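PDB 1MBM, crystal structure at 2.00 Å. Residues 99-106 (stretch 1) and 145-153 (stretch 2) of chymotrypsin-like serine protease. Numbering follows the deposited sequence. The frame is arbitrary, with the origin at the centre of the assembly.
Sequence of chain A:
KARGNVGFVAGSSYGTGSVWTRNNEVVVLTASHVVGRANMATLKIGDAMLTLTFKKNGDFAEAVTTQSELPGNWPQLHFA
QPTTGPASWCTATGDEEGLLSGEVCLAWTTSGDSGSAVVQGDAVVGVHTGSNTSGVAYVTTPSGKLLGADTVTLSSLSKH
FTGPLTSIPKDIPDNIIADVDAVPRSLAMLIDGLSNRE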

# COMPACT_ATOMS: atom_id res chain seq x y z
N LEU A 99 3.38 0.41 9.07
CA LEU A 99 2.39 1.07 9.91
C LEU A 99 1.46 1.83 9.01
O LEU A 99 1.90 2.52 8.10
CB LEU A 99 3.05 2.06 10.87
CG LEU A 99 2.10 3.12 11.47
CD1 LEU A 99 1.17 2.48 12.51
CD2 LEU A 99 2.87 4.29 12.06
N LEU A 100 0.16 1.68 9.25
CA LEU A 100 -0.82 2.44 8.50
C LEU A 100 -1.74 3.18 9.47
O LEU A 100 -2.20 2.60 10.44
CB LEU A 100 -1.65 1.51 7.60
CG LEU A 100 -2.64 2.28 6.71
CD1 LEU A 100 -2.36 2.07 5.24
CD2 LEU A 100 -4.09 1.99 7.07
N SER A 101 -1.94 4.47 9.21
CA SER A 101 -2.92 5.30 9.93
C SER A 101 -3.30 6.42 8.97
O SER A 101 -2.66 6.60 7.94
CB SER A 101 -2.34 5.88 11.22
OG SER A 101 -1.34 6.85 10.95
N GLY A 102 -4.33 7.19 9.29
CA GLY A 102 -4.74 8.26 8.40
C GLY A 102 -3.69 9.37 8.35
O GLY A 102 -3.47 9.99 7.32
N GLU A 103 -3.03 9.59 9.48
CA GLU A 103 -2.06 10.66 9.60
C GLU A 103 -0.66 10.31 9.14
O GLU A 103 0.02 11.14 8.54
CB GLU A 103 -1.99 11.14 11.06
CG GLU A 103 -3.25 11.80 11.59
CD GLU A 103 -4.27 10.81 12.16
OE1 GLU A 103 -4.04 9.58 12.11
OE2 GLU A 103 -5.31 11.28 12.67
N VAL A 104 -0.20 9.10 9.48
CA VAL A 104 1.19 8.70 9.23
C VAL A 104 1.29 7.24 8.77
O VAL A 104 0.70 6.35 9.38
CB VAL A 104 2.05 8.90 10.51
CG1 VAL A 104 3.48 8.37 10.31
CG2 VAL A 104 2.11 10.37 10.96
N CYS A 105 2.04 7.00 7.70
CA CYS A 105 2.27 5.64 7.23
C CYS A 105 3.77 5.40 7.07
O CYS A 105 4.47 6.22 6.50
CB CYS A 105 1.56 5.38 5.89
SG CYS A 105 -0.25 5.53 5.88
N LEU A 106 4.24 4.26 7.57
CA LEU A 106 5.66 3.90 7.48
C LEU A 106 5.83 2.54 6.80
O LEU A 106 5.16 1.59 7.15
CB LEU A 106 6.28 3.81 8.88
CG LEU A 106 6.06 5.00 9.81
CD1 LEU A 106 6.68 4.71 11.16
CD2 LEU A 106 6.66 6.25 9.21
N LYS A 145 -8.32 10.06 -1.03
CA LYS A 145 -7.76 10.67 0.17
C LYS A 145 -6.31 10.25 0.32
O LYS A 145 -5.99 9.08 0.16
CB LYS A 145 -8.59 10.23 1.39
CG LYS A 145 -8.11 10.78 2.72
CD LYS A 145 -9.21 10.70 3.77
CE LYS A 145 -8.86 11.49 5.02
NZ LYS A 145 -8.24 12.81 4.71
N LEU A 146 -5.41 11.20 0.57
CA LEU A 146 -4.02 10.84 0.79
C LEU A 146 -3.75 10.57 2.27
O LEU A 146 -3.97 11.43 3.12
CB LEU A 146 -3.08 11.93 0.24
CG LEU A 146 -1.58 11.58 0.26
CD1 LEU A 146 -1.18 10.68 -0.94
CD2 LEU A 146 -0.74 12.82 0.28
N LEU A 147 -3.31 9.35 2.59
CA LEU A 147 -2.96 8.98 3.96
C LEU A 147 -1.46 9.15 4.11
O LEU A 147 -0.72 8.88 3.16
CB LEU A 147 -3.29 7.50 4.23
CG LEU A 147 -4.70 6.99 3.90
CD1 LEU A 147 -4.86 5.52 4.30
CD2 LEU A 147 -5.77 7.86 4.54
N GLY A 148 -1.03 9.58 5.29
CA GLY A 148 0.39 9.71 5.61
C GLY A 148 0.98 11.12 5.60
O GLY A 148 2.18 11.28 5.83
N ALA A 149 0.16 12.14 5.36
CA ALA A 149 0.66 13.51 5.21
C ALA A 149 0.50 14.43 6.42
O ALA A 149 0.88 15.60 6.36
CB ALA A 149 0.02 14.16 4.00
N ASP A 150 -0.08 13.91 7.50
CA ASP A 150 -0.33 14.71 8.70
C ASP A 150 0.62 14.33 9.84
O ASP A 150 1.66 13.72 9.60
CB ASP A 150 -1.77 14.52 9.17
CG ASP A 150 -2.78 14.68 8.05
OD1 ASP A 150 -2.64 15.62 7.24
OD2 ASP A 150 -3.74 13.90 7.90
N THR A 151 0.26 14.71 11.06
CA THR A 151 1.07 14.36 12.22
C THR A 151 0.26 13.62 13.25
O THR A 151 -0.96 13.70 13.25
CB THR A 151 1.72 15.58 12.91
OG1 THR A 151 0.72 16.37 13.57
CG2 THR A 151 2.36 16.53 11.92
N VAL A 152 0.95 12.93 14.15
CA VAL A 152 0.30 12.26 15.27
C VAL A 152 1.32 12.10 16.39
O VAL A 152 2.52 11.96 16.13
CB VAL A 152 -0.27 10.87 14.86
CG1 VAL A 152 0.87 9.87 14.59
CG2 VAL A 152 -1.22 10.33 15.95
N THR A 153 0.87 12.17 17.64
CA THR A 153 1.80 11.97 18.76
C THR A 153 2.00 10.49 18.96
O THR A 153 1.19 9.67 18.52
CB THR A 153 1.26 12.59 20.06
OG1 THR A 153 -0.04 12.06 20.33
CG2 THR A 153 1.05 14.10 19.92
O HOH W 1 -2.79 12.44 5.42
O HOH W 2 3.53 9.10 6.41

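Direct hydrogen bonding between the stretches is confined to the backbone and centres on the 102-104 turn. Gly148 N donates to Gly102 O at 3.2 Å with an N-H...O angle of 167°, close to linear. Asp150 N donates to Glu103 O at 3.0 Å, but at 140° the bond is more bent. Short distance alone is not sufficient evidence here: Ala149 N lies 3.3 Å from Glu103 O, yet its angle is poor, so the pair is not counted. Gly102 O also receives a CA-H contact from Leu147 CA, 3.5 Å away with an angle of 136° at the hydrogen.

Two waters extend this polar network. Water 1 accepts from Ala149 N at 3.0 Å and lies 2.8 Å from Leu146 O and 3.2 Å from Gly102 O, so it touches both stretches. Water 2 accepts from Cys105 N at 2.9 Å and lies 2.6 Å from Gly148 O, linking backbone groups that do not bond directly to each other.

The turn that presents these carbonyls is itself braced by Ser101, whose side chain (chi1 69°, p) places OG 2.6 Å from Val104 O, to which it donates a hydrogen bond. A short polar side chain suits this buried position because it reaches a carbonyl within its own stretch.

Backbone packing is tightest at Gly148, where its CA approaches Val104 CA to 3.8 Å and Cys105 N also to 3.8 Å. Its phi/psi of 103/3 would jam a CB against the preceding carbonyl oxygen, which by itself calls for glycine; an ideal CB would also lie only 3.7 Å from Cys105 N. Gly102 differs, since its conformation leaves room for a CB.

Apolar contacts lie to both sides of this backbone junction. Buried Leu147 (chi1 m, chi2 t) sets CB 4.0 Å from Cys105 SG, and its CD1 lies 4.4 Å from Leu100 CD1. Cys105 directs its CA-to-CB bond toward stretch 2, whereas that of Leu100 runs sideways and its side-chain end comes nearer. At Val104, CB points away, yet the t rotamer brings CG2 back to 3.9 Å from Val152 CG1 and 3.6 Å from Asp150 O; Val152 meets it with CB directed toward stretch 1.

Glu103, partly exposed, contributes through its aliphatic portion: CB is 3.9 Å from Asp150 CB and 4.2 Å from Val152 CB, while CG is 3.4 Å from Thr151 O. Altogether the two stretches bury 461 Å², both sides summed.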